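Local coordinates for HDLP (histone deacetylase-like protein) (PDB 1C3R) that probably acts as a zinc-dependent deacetylase of the histone deacetylase family and binds the hydroxamate inhibitor trichostatin A at its metal, at residues D168-D173 / L190-E195; V273-A278 / R304-I309; G296-A301 / I333-F338; K5-L10 / N121-P126. The protein carries 2 engineered substitutions. One frame throughout, in Å; residues are numbered along the deposited sequence.

Interaction 1 of 4, residues D168-D173 / L190-E195. With ZN (zinc ion), chain C; TSN (trichostatin a), chain D.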
# COMPACT_ATOMS: atom_id res chain seq x y z
N ASP A 168 8.87 4.03 15.67
CA ASP A 168 8.29 4.30 14.36
C ASP A 168 6.91 3.65 14.35
O ASP A 168 6.73 2.58 14.93
CB ASP A 168 9.18 3.66 13.28
CG ASP A 168 8.77 4.04 11.87
OD1 ASP A 168 9.44 4.91 11.27
OD2 ASP A 168 7.77 3.50 11.35
N ALA A 169 5.94 4.26 13.68
CA ALA A 169 4.59 3.71 13.60
C ALA A 169 4.49 2.39 12.83
O ALA A 169 3.43 1.76 12.81
CB ALA A 169 3.62 4.74 13.00
N HIS A 170 5.57 1.97 12.17
CA HIS A 170 5.56 0.71 11.44
C HIS A 170 6.54 -0.28 12.06
O HIS A 170 7.57 0.11 12.61
CB HIS A 170 5.92 0.92 9.96
CG HIS A 170 5.02 1.89 9.26
ND1 HIS A 170 5.27 3.24 9.28
CD2 HIS A 170 3.88 1.65 8.57
CE1 HIS A 170 4.28 3.79 8.61
NE2 HIS A 170 3.40 2.87 8.16
N HIS A 171 6.24 -1.56 11.94
CA HIS A 171 7.09 -2.61 12.49
C HIS A 171 8.43 -2.72 11.78
O HIS A 171 8.49 -2.66 10.55
CB HIS A 171 6.37 -3.95 12.43
CG HIS A 171 7.17 -5.09 12.98
ND1 HIS A 171 7.54 -6.18 12.22
CD2 HIS A 171 7.70 -5.29 14.21
CE1 HIS A 171 8.26 -7.00 12.96
NE2 HIS A 171 8.37 -6.49 14.17
N CYS A 172 9.49 -2.91 12.56
CA CYS A 172 10.84 -3.06 12.03
C CYS A 172 11.11 -4.50 11.59
O CYS A 172 11.97 -5.18 12.15
CB CYS A 172 11.86 -2.62 13.10
SG CYS A 172 11.64 -3.39 14.75
N ASP A 173 10.36 -4.97 10.59
CA ASP A 173 10.54 -6.34 10.12
C ASP A 173 11.99 -6.67 9.74
O ASP A 173 12.48 -7.75 10.04
CB ASP A 173 9.59 -6.65 8.95
CG ASP A 173 9.77 -5.73 7.75
OD1 ASP A 173 9.16 -6.02 6.70
OD2 ASP A 173 10.51 -4.72 7.84
N LEU A 190 6.99 -0.78 18.94
CA LEU A 190 5.59 -0.38 19.07
C LEU A 190 5.26 0.02 17.65
O LEU A 190 6.06 0.68 16.99
CB LEU A 190 5.40 0.83 19.99
CG LEU A 190 5.89 0.84 21.44
CD1 LEU A 190 5.07 1.88 22.19
CD2 LEU A 190 5.72 -0.52 22.10
N HIS A 191 4.08 -0.35 17.17
CA HIS A 191 3.70 -0.03 15.80
C HIS A 191 2.23 -0.32 15.52
O HIS A 191 1.55 -0.95 16.33
CB HIS A 191 4.59 -0.84 14.85
CG HIS A 191 4.71 -2.28 15.23
ND1 HIS A 191 5.68 -2.75 16.09
CD2 HIS A 191 4.01 -3.37 14.83
CE1 HIS A 191 5.57 -4.06 16.21
NE2 HIS A 191 4.56 -4.46 15.45
N GLN A 192 1.75 0.15 14.38
CA GLN A 192 0.37 -0.10 14.00
C GLN A 192 0.31 -1.60 13.77
O GLN A 192 1.23 -2.18 13.20
CB GLN A 192 0.03 0.61 12.69
CG GLN A 192 0.39 2.08 12.66
CD GLN A 192 0.22 2.70 11.29
OE1 GLN A 192 -0.90 3.04 10.88
NE2 GLN A 192 1.32 2.81 10.55
N SER A 193 -0.77 -2.22 14.23
CA SER A 193 -0.93 -3.66 14.04
C SER A 193 -0.81 -4.03 12.56
O SER A 193 -1.38 -3.37 11.70
CB SER A 193 -2.31 -4.10 14.53
OG SER A 193 -2.53 -5.45 14.16
N PRO A 194 -0.08 -5.11 12.26
CA PRO A 194 0.12 -5.57 10.88
C PRO A 194 -1.21 -5.94 10.24
O PRO A 194 -1.30 -6.10 9.02
CB PRO A 194 1.03 -6.79 11.06
CG PRO A 194 1.77 -6.46 12.34
CD PRO A 194 0.62 -6.01 13.19
N GLU A 195 -2.25 -6.09 11.05
CA GLU A 195 -3.55 -6.45 10.52
C GLU A 195 -4.06 -5.38 9.55
O GLU A 195 -4.76 -5.70 8.59
CB GLU A 195 -4.57 -6.66 11.64
CG GLU A 195 -4.14 -7.66 12.69
CD GLU A 195 -5.28 -8.05 13.63
OE1 GLU A 195 -6.01 -7.14 14.09
OE2 GLU A 195 -5.42 -9.25 13.92
ZN ZN C . 7.11 4.17 9.51
O1 TSN D . 8.69 2.83 8.64
O2 TSN D . 7.11 4.57 7.10
O3 TSN D . 1.50 4.13 2.33
N1 TSN D . 7.78 2.44 7.66
N2 TSN D . 3.43 6.14 -3.51
C1 TSN D . 2.68 4.22 0.26
C2 TSN D . 3.64 3.71 -0.64
C3 TSN D . 3.90 4.30 -1.87
C4 TSN D . 3.18 5.50 -2.28
C5 TSN D . 2.21 6.00 -1.36
C6 TSN D . 1.97 5.38 -0.15
C7 TSN D . 2.35 3.64 1.60
C8 TSN D . 3.15 2.39 2.10
C9 TSN D . 3.91 2.78 3.35
C10 TSN D . 5.17 2.39 3.72
C11 TSN D . 5.64 2.95 5.01
C12 TSN D . 6.87 2.77 5.54
C13 TSN D . 7.25 3.37 6.81
C14 TSN D . 2.14 1.25 2.41
C15 TSN D . 6.06 1.45 2.91
C17 TSN D . 2.73 7.39 -3.87
C16 TSN D . 4.41 5.63 -4.46
O HOH W 1 3.22 -1.89 11.24
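Ala169 O is gripped twice by Gln192: the backbone N comes in at 2.8 Å and almost straight (175°), the side-chain NE2 at 3.3 Å from the opposite face of the carbonyl plane. The same NE2 lies over one face of the His170 ring, whose other face meets C13 of trichostatin A; Gln192 OE1 is taken by Lys267 N. Packing is also tight where the His171 CB methylene sits over the centre of the His191 ring, 3.5 Å from its centroid. His191 CG stands between its backbone N and carbonyl carbon (chi1 47°), which lays the ring face against that methylene, with Ser189 OG and Gly203 O holding its nitrogens. With an alanine here the methylene of His171 would probably lose the ring it rests on, and Gly203 O its imidazole partner. Past the end of the strand the contact slackens: one water bridges His171 N and Gln192 O, and residues 193-195 lead away from it. At the other extreme, Asp168 OD2 and His170 ND1 each bind zinc at 2.1 Å, joined by Asp258. OD2 also accepts from His170 N, an Asx turn that ties the two ligands together in the Asp-His-Asp zinc site of histone deacetylases.

Interaction 2 of 4, residues V273-A278 / R304-I309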
# COMPACT_ATOMS: atom_id res chain seq x y z
N VAL A 273 4.34 16.74 21.74
CA VAL A 273 4.66 16.64 23.15
C VAL A 273 4.65 15.20 23.65
O VAL A 273 5.47 14.83 24.48
CB VAL A 273 3.69 17.50 23.97
CG1 VAL A 273 3.91 17.29 25.46
CG2 VAL A 273 3.90 18.97 23.61
N ALA A 274 3.72 14.40 23.14
CA ALA A 274 3.68 13.01 23.56
C ALA A 274 4.91 12.31 22.99
O ALA A 274 5.50 11.43 23.63
CB ALA A 274 2.43 12.33 23.05
N PHE A 275 5.28 12.71 21.78
CA PHE A 275 6.45 12.15 21.10
C PHE A 275 7.70 12.43 21.95
O PHE A 275 8.50 11.54 22.22
CB PHE A 275 6.58 12.79 19.72
CG PHE A 275 7.69 12.19 18.89
CD1 PHE A 275 7.59 10.89 18.42
CD2 PHE A 275 8.82 12.93 18.57
CE1 PHE A 275 8.61 10.33 17.64
CE2 PHE A 275 9.84 12.39 17.80
CZ PHE A 275 9.73 11.08 17.33
N LEU A 276 7.86 13.69 22.35
CA LEU A 276 8.99 14.10 23.17
C LEU A 276 8.99 13.37 24.51
O LEU A 276 10.02 12.89 24.98
CB LEU A 276 8.93 15.60 23.44
CG LEU A 276 9.87 16.15 24.52
CD1 LEU A 276 11.30 15.82 24.17
CD2 LEU A 276 9.67 17.65 24.67
N LYS A 277 7.80 13.30 25.11
CA LYS A 277 7.63 12.65 26.39
C LYS A 277 8.11 11.20 26.27
O LYS A 277 8.85 10.71 27.13
CB LYS A 277 6.15 12.69 26.80
CG LYS A 277 5.89 12.72 28.30
CD LYS A 277 6.46 11.52 29.02
CE LYS A 277 6.24 11.62 30.53
NZ LYS A 277 6.92 12.81 31.14
N ALA A 278 7.70 10.53 25.19
CA ALA A 278 8.11 9.14 24.97
C ALA A 278 9.63 9.06 24.98
O ALA A 278 10.22 8.17 25.59
CB ALA A 278 7.57 8.64 23.64
N ARG A 304 9.27 20.11 13.21
CA ARG A 304 8.93 20.52 14.57
C ARG A 304 9.25 19.44 15.59
O ARG A 304 9.85 19.71 16.63
CB ARG A 304 7.46 20.92 14.67
CG ARG A 304 7.05 22.14 13.83
CD ARG A 304 5.66 22.61 14.28
NE ARG A 304 4.78 21.46 14.36
CZ ARG A 304 3.66 21.40 15.06
NH1 ARG A 304 3.25 22.45 15.77
NH2 ARG A 304 2.96 20.28 15.07
N ALA A 305 8.86 18.20 15.29
CA ALA A 305 9.09 17.10 16.21
C ALA A 305 10.57 16.89 16.53
O ALA A 305 10.95 16.83 17.70
CB ALA A 305 8.50 15.81 15.66
N TRP A 306 11.40 16.78 15.50
CA TRP A 306 12.81 16.58 15.77
C TRP A 306 13.48 17.80 16.38
O TRP A 306 14.51 17.68 17.04
CB TRP A 306 13.57 16.12 14.51
CG TRP A 306 13.29 14.68 14.15
CD1 TRP A 306 12.86 13.70 14.99
CD2 TRP A 306 13.50 14.05 12.88
NE1 TRP A 306 12.79 12.50 14.33
CE2 TRP A 306 13.18 12.69 13.03
CE3 TRP A 306 13.94 14.51 11.62
CZ2 TRP A 306 13.27 11.77 11.97
CZ3 TRP A 306 14.03 13.60 10.57
CH2 TRP A 306 13.70 12.24 10.76
N THR A 307 12.89 18.98 16.19
CA THR A 307 13.46 20.18 16.80
C THR A 307 13.27 20.05 18.31
O THR A 307 14.13 20.46 19.09
CB THR A 307 12.78 21.48 16.29
OG1 THR A 307 13.18 21.74 14.94
CG2 THR A 307 13.18 22.67 17.15
N LEU A 308 12.13 19.48 18.72
CA LEU A 308 11.86 19.29 20.15
C LEU A 308 12.92 18.34 20.69
O LEU A 308 13.54 18.61 21.72
CB LEU A 308 10.44 18.72 20.36
CG LEU A 308 9.26 19.59 19.91
CD1 LEU A 308 7.95 18.88 20.21
CD2 LEU A 308 9.30 20.94 20.60
N ILE A 309 13.14 17.24 19.99
CA ILE A 309 14.14 16.26 20.40
C ILE A 309 15.50 16.91 20.55
O ILE A 309 16.18 16.73 21.56
CB ILE A 309 14.25 15.11 19.36
CG1 ILE A 309 12.92 14.36 19.27
CG2 ILE A 309 15.36 14.15 19.76
CD1 ILE A 309 12.50 13.72 20.57
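The Phe275 ring meets Trp306 CD1 at its edge, close to its own plane, 4.3 Å from Phe275 CE2; Ile309 CG1 and Ala305 CB approach it obliquely. The indole of Trp306 is touched obliquely by Phe275 CE2, makes an edge-to-face pair with Phe124, and gives its NE1 proton to Leu255 O. Phe275 reaches these partners because its CG lies anti to the backbone N (chi1 -175°), which carries the ring across to the facing helix. There CE2 comes 3.9 Å from Ile309 CG1, the two side chains crossing at about a right angle, while CD2 rests 4.1 Å from Ala305 CB. Further along, Leu276 CD1 meets Ile309 CD1 at 4.3 Å and passes the backbone O of Leu308, and Leu308 CD1 reaches back toward the first turn of residues 273-278. The side chains meet by apolar packing alone, at ordinary, unstrained carbon separations. The helix axes approach to 9.5 Å and cross at -36°, with their N-to-C directions alike. Helix 272-286, strand 290-292 and helix 299-314 follow one another along the chain, so this is the side-by-side packing of successive helices beside a parallel sheet, as in the alpha/beta fold shared by arginases and histone deacetylases.

Interaction 3 of 4, residues G296-A301 / I333-F338. With TSN (trichostatin a), chain D.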
# COMPACT_ATOMS: atom_id res chain seq x y z
N GLY A 296 8.95 9.34 8.28
CA GLY A 296 8.30 10.61 8.53
C GLY A 296 8.05 11.24 7.18
O GLY A 296 9.00 11.47 6.42
N TYR A 297 6.79 11.53 6.86
CA TYR A 297 6.49 12.07 5.54
C TYR A 297 5.82 13.43 5.48
O TYR A 297 5.51 13.92 4.39
CB TYR A 297 5.67 11.03 4.78
CG TYR A 297 6.27 9.65 4.97
CD1 TYR A 297 5.98 8.91 6.12
CD2 TYR A 297 7.23 9.16 4.09
CE1 TYR A 297 6.64 7.71 6.38
CE2 TYR A 297 7.90 7.97 4.35
CZ TYR A 297 7.60 7.25 5.50
OH TYR A 297 8.28 6.09 5.80
N HIS A 298 5.59 14.03 6.64
CA HIS A 298 5.01 15.37 6.66
C HIS A 298 6.17 16.28 7.06
O HIS A 298 6.63 16.25 8.20
CB HIS A 298 3.89 15.48 7.69
CG HIS A 298 3.15 16.77 7.61
ND1 HIS A 298 1.86 16.86 7.12
CD2 HIS A 298 3.54 18.04 7.88
CE1 HIS A 298 1.49 18.13 7.09
NE2 HIS A 298 2.49 18.87 7.54
N PRO A 299 6.63 17.14 6.14
CA PRO A 299 7.74 18.06 6.38
C PRO A 299 7.62 18.93 7.63
O PRO A 299 8.60 19.08 8.36
CB PRO A 299 7.78 18.88 5.09
CG PRO A 299 6.32 18.85 4.64
CD PRO A 299 6.08 17.36 4.79
N TYR A 300 6.44 19.49 7.87
CA TYR A 300 6.27 20.35 9.04
C TYR A 300 6.31 19.53 10.32
O TYR A 300 6.96 19.91 11.30
CB TYR A 300 4.94 21.12 8.98
CG TYR A 300 4.68 21.87 7.68
CD1 TYR A 300 5.68 22.06 6.73
CD2 TYR A 300 3.41 22.41 7.42
CE1 TYR A 300 5.42 22.75 5.54
CE2 TYR A 300 3.15 23.10 6.24
CZ TYR A 300 4.15 23.26 5.31
OH TYR A 300 3.88 23.94 4.15
N ALA A 301 5.60 18.40 10.32
CA ALA A 301 5.56 17.53 11.50
C ALA A 301 6.97 17.07 11.86
O ALA A 301 7.38 17.12 13.02
CB ALA A 301 4.68 16.31 11.21
N ILE A 333 8.67 25.03 0.93
CA ILE A 333 8.82 23.62 0.60
C ILE A 333 7.83 23.11 -0.43
O ILE A 333 6.71 23.59 -0.54
CB ILE A 333 8.72 22.74 1.86
CG1 ILE A 333 9.79 23.13 2.86
CG2 ILE A 333 8.89 21.27 1.49
CD1 ILE A 333 9.74 22.34 4.15
N ASP A 334 8.28 22.11 -1.19
CA ASP A 334 7.49 21.47 -2.22
C ASP A 334 6.65 20.36 -1.59
O ASP A 334 6.92 19.17 -1.79
CB ASP A 334 8.45 20.89 -3.28
CG ASP A 334 9.57 20.04 -2.66
OD1 ASP A 334 9.29 18.97 -2.09
OD2 ASP A 334 10.75 20.46 -2.74
N PHE A 335 5.63 20.74 -0.83
CA PHE A 335 4.82 19.74 -0.14
C PHE A 335 3.42 19.43 -0.69
O PHE A 335 3.28 18.60 -1.59
CB PHE A 335 4.73 20.10 1.35
CG PHE A 335 3.90 19.14 2.15
CD1 PHE A 335 4.12 17.77 2.06
CD2 PHE A 335 2.89 19.61 2.98
CE1 PHE A 335 3.35 16.88 2.79
CE2 PHE A 335 2.11 18.73 3.72
CZ PHE A 335 2.34 17.36 3.62
N GLU A 336 2.40 20.07 -0.12
CA GLU A 336 1.00 19.89 -0.51
C GLU A 336 0.34 18.80 0.33
O GLU A 336 0.68 17.63 0.24
CB GLU A 336 0.86 19.56 -2.00
CG GLU A 336 -0.58 19.42 -2.46
CD GLU A 336 -0.71 19.21 -3.96
OE1 GLU A 336 -0.25 20.08 -4.72
OE2 GLU A 336 -1.28 18.18 -4.37
N GLU A 337 -0.62 19.21 1.14
CA GLU A 337 -1.35 18.32 2.04
C GLU A 337 -2.12 17.26 1.25
O GLU A 337 -2.79 17.58 0.27
CB GLU A 337 -2.29 19.17 2.89
CG GLU A 337 -2.63 18.57 4.23
CD GLU A 337 -1.42 18.43 5.13
OE1 GLU A 337 -0.77 19.45 5.45
OE2 GLU A 337 -1.12 17.30 5.52
N PHE A 338 -2.04 16.01 1.68
CA PHE A 338 -2.73 14.92 1.00
C PHE A 338 -4.24 15.16 0.97
O PHE A 338 -4.93 14.73 0.04
CB PHE A 338 -2.47 13.58 1.70
CG PHE A 338 -3.05 12.39 0.98
CD1 PHE A 338 -2.43 11.88 -0.15
CD2 PHE A 338 -4.22 11.79 1.43
CE1 PHE A 338 -2.96 10.78 -0.83
CE2 PHE A 338 -4.77 10.70 0.76
CZ PHE A 338 -4.13 10.19 -0.37
O1 TSN D . 8.69 2.83 8.64
O2 TSN D . 7.11 4.57 7.10
O3 TSN D . 1.50 4.13 2.33
N1 TSN D . 7.78 2.44 7.66
N2 TSN D . 3.43 6.14 -3.51
C1 TSN D . 2.68 4.22 0.26
C2 TSN D . 3.64 3.71 -0.64
C3 TSN D . 3.90 4.30 -1.87
C4 TSN D . 3.18 5.50 -2.28
C5 TSN D . 2.21 6.00 -1.36
C6 TSN D . 1.97 5.38 -0.15
C7 TSN D . 2.35 3.64 1.60
C8 TSN D . 3.15 2.39 2.10
C9 TSN D . 3.91 2.78 3.35
C10 TSN D . 5.17 2.39 3.72
C11 TSN D . 5.64 2.95 5.01
C12 TSN D . 6.87 2.77 5.54
C13 TSN D . 7.25 3.37 6.81
C14 TSN D . 2.14 1.25 2.41
C15 TSN D . 6.06 1.45 2.91
C17 TSN D . 2.73 7.39 -3.87
C16 TSN D . 4.41 5.63 -4.46
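Phe335 gathers the aromatic contacts of this pair of segments, turning an edge to the face of the His298 ring (centroids 4.6 Å apart, planes at 62°) and, more distantly, to the face of Tyr300, with centroids 5.8 Å apart. Its CG is anti to the backbone N (chi1 179°), which carries the ring up against His298, Tyr300 and Pro299. The CH-pi contact belongs to Pro299: CD stands over the face of the Phe335 ring, 3.6 Å from its centroid, the proline crossing the phenylalanine at about a right angle. Apolar packing continues from Pro299 CB to Ile333 CD1 at 4.1 Å. Cutting the Phe335 ring back to a smaller side chain such as alanine is likely to open a gap against Pro299 CD and take the edge away from the face of His298. Polar neighbours lie at the histidine's rim: the Glu337 carboxylate is nearly coplanar with the imidazole (19°), and OE1 is 3.1 Å from His298 CE1. Glu337 OE2 accepts from Tyr264 OH, and His298 ND1 bonds weakly to Glu262 O. The ligand bond is made by the residue before this histidine: Tyr297 OH donates to O2 of trichostatin A, which lies near the plane of the phenol; the modelled 2.3 Å between Tyr297 OH and O2 is very short and its exact length doubtful. Residues 296-301 thus lead from the zinc pocket, beyond strand 290-292, into the first turn of helix 299-314. The loop after helix 324-331 covers that turn, and Leu30 of helix 28-37 touches both Pro299 and Ile333.

Interaction 4 of 4, residues K5-L10 / N121-P126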
# COMPACT_ATOMS: atom_id res chain seq x y z
N LYS A 5 25.89 16.04 20.14
CA LYS A 5 26.12 16.28 18.72
C LYS A 5 24.96 15.88 17.83
O LYS A 5 24.15 15.03 18.19
CB LYS A 5 27.37 15.52 18.26
CG LYS A 5 28.70 16.00 18.87
CD LYS A 5 29.07 17.39 18.38
CE LYS A 5 30.45 17.81 18.87
NZ LYS A 5 30.53 17.86 20.35
N LEU A 6 24.89 16.51 16.66
CA LEU A 6 23.88 16.21 15.66
C LEU A 6 24.67 15.82 14.41
O LEU A 6 25.55 16.56 13.97
CB LEU A 6 23.01 17.44 15.39
CG LEU A 6 21.81 17.32 14.44
CD1 LEU A 6 22.28 17.09 13.02
CD2 LEU A 6 20.91 16.19 14.89
N ILE A 7 24.38 14.65 13.86
CA ILE A 7 25.07 14.19 12.67
C ILE A 7 24.19 14.45 11.46
O ILE A 7 23.03 14.03 11.43
CB ILE A 7 25.41 12.68 12.75
CG1 ILE A 7 26.49 12.42 13.81
CG2 ILE A 7 25.95 12.20 11.42
CD1 ILE A 7 26.11 12.78 15.22
N GLY A 8 24.72 15.16 10.47
CA GLY A 8 23.94 15.45 9.29
C GLY A 8 24.68 16.30 8.27
O GLY A 8 25.86 16.62 8.44
N THR A 9 23.98 16.66 7.21
CA THR A 9 24.52 17.47 6.13
C THR A 9 23.39 17.91 5.21
O THR A 9 22.36 17.24 5.13
CB THR A 9 25.51 16.67 5.28
OG1 THR A 9 25.92 17.47 4.16
CG2 THR A 9 24.88 15.39 4.78
N LEU A 10 23.57 19.03 4.53
CA LEU A 10 22.57 19.54 3.60
C LEU A 10 22.56 18.67 2.34
O LEU A 10 21.56 18.61 1.63
CB LEU A 10 22.88 20.99 3.23
CG LEU A 10 22.62 22.08 4.27
CD1 LEU A 10 23.28 21.73 5.58
CD2 LEU A 10 23.14 23.40 3.74
N ASN A 121 30.11 10.77 24.25
CA ASN A 121 29.21 11.85 23.88
C ASN A 121 27.85 11.27 23.53
O ASN A 121 27.65 10.06 23.58
CB ASN A 121 29.74 12.64 22.68
CG ASN A 121 31.11 13.22 22.93
OD1 ASN A 121 31.39 13.76 24.00
ND2 ASN A 121 31.98 13.13 21.92
N VAL A 122 26.91 12.14 23.18
CA VAL A 122 25.56 11.73 22.82
C VAL A 122 25.29 12.30 21.44
O VAL A 122 25.48 13.50 21.22
CB VAL A 122 24.52 12.27 23.81
CG1 VAL A 122 23.14 11.78 23.42
CG2 VAL A 122 24.86 11.81 25.22
N ALA A 123 24.84 11.46 20.52
CA ALA A 123 24.58 11.91 19.17
C ALA A 123 23.23 11.46 18.64
O ALA A 123 22.67 10.44 19.07
CB ALA A 123 25.68 11.43 18.25
N PHE A 124 22.71 12.24 17.70
CA PHE A 124 21.44 11.96 17.07
C PHE A 124 21.65 11.97 15.57
O PHE A 124 22.19 12.92 15.02
CB PHE A 124 20.41 13.02 17.51
CG PHE A 124 19.09 12.97 16.78
CD1 PHE A 124 18.51 11.76 16.42
CD2 PHE A 124 18.40 14.15 16.51
CE1 PHE A 124 17.26 11.72 15.81
CE2 PHE A 124 17.15 14.12 15.91
CZ PHE A 124 16.58 12.91 15.56
N ASN A 125 21.27 10.87 14.92
CA ASN A 125 21.36 10.75 13.47
C ASN A 125 19.96 10.63 12.89
O ASN A 125 19.44 9.53 12.71
CB ASN A 125 22.17 9.52 13.05
CG ASN A 125 22.07 9.26 11.57
OD1 ASN A 125 21.95 10.20 10.78
ND2 ASN A 125 22.14 8.00 11.17
N PRO A 126 19.31 11.77 12.60
CA PRO A 126 17.97 11.80 12.04
C PRO A 126 17.78 11.08 10.71
O PRO A 126 16.66 10.74 10.35
CB PRO A 126 17.69 13.30 11.94
CG PRO A 126 19.09 13.87 11.71
CD PRO A 126 19.80 13.14 12.81
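Leu6 and Phe124 both hold CG anti to the backbone N (chi1 -176° and 172°), and the two side chains therefore run side by side, with Leu6 CD2 3.6 Å from Phe124 CD2. They project from one face of a pair of parallel neighbours, strands 4-8 and 122-125, in the large parallel sheet of the arginase-deacetylase fold. The ladder has the parallel pattern: Lys5 N donates to Val122 O at 2.8 Å and nearly straight (171°), Phe124 N returns to Lys5 O in a longer, more bent bond of 3.2 Å, and Ile7 N closes on Phe124 O at 3.0 Å. Ala123 CA-H also points at Lys5 O. On the side of helix 98-118, Ile7 CD1 presses against Ala123 CB at 3.3 Å, tighter than usual carbon contact; the same isoleucine touches Ser109 and Gln112 of that helix. On the Leu6 side, Leu32 of helix 28-37 adds cover. Asn125 turns its ND2 to Thr110 OG1 and Ala106 O. The ladder stops at Pro126, which has no N-H to offer: Ile7 O, buried and without a polar partner in the model, meets Pro126 CD at 3.6 Å instead.

Along the chain interaction 4 closes first, then interaction 1, after which interactions 2 and 3 interleave their segments and share helix 299-314. Interactions 1 and 4 reach the same parallel sheet on opposite sides of the chain's centre, their centres 25 Å apart. Interaction 2 bridges toward interaction 4, 16 Å away between centres: Trp306 and Ile309 pack on Phe124 and Trp306 also on Pro126, tying helix to strand. Interactions 1 and 3, 21 Å apart between centres, do not touch, yet both meet trichostatin A, one through the zinc ligands and the other through Tyr297. The inhibitor pocket is thus assembled from loops beyond several strands of one sheet.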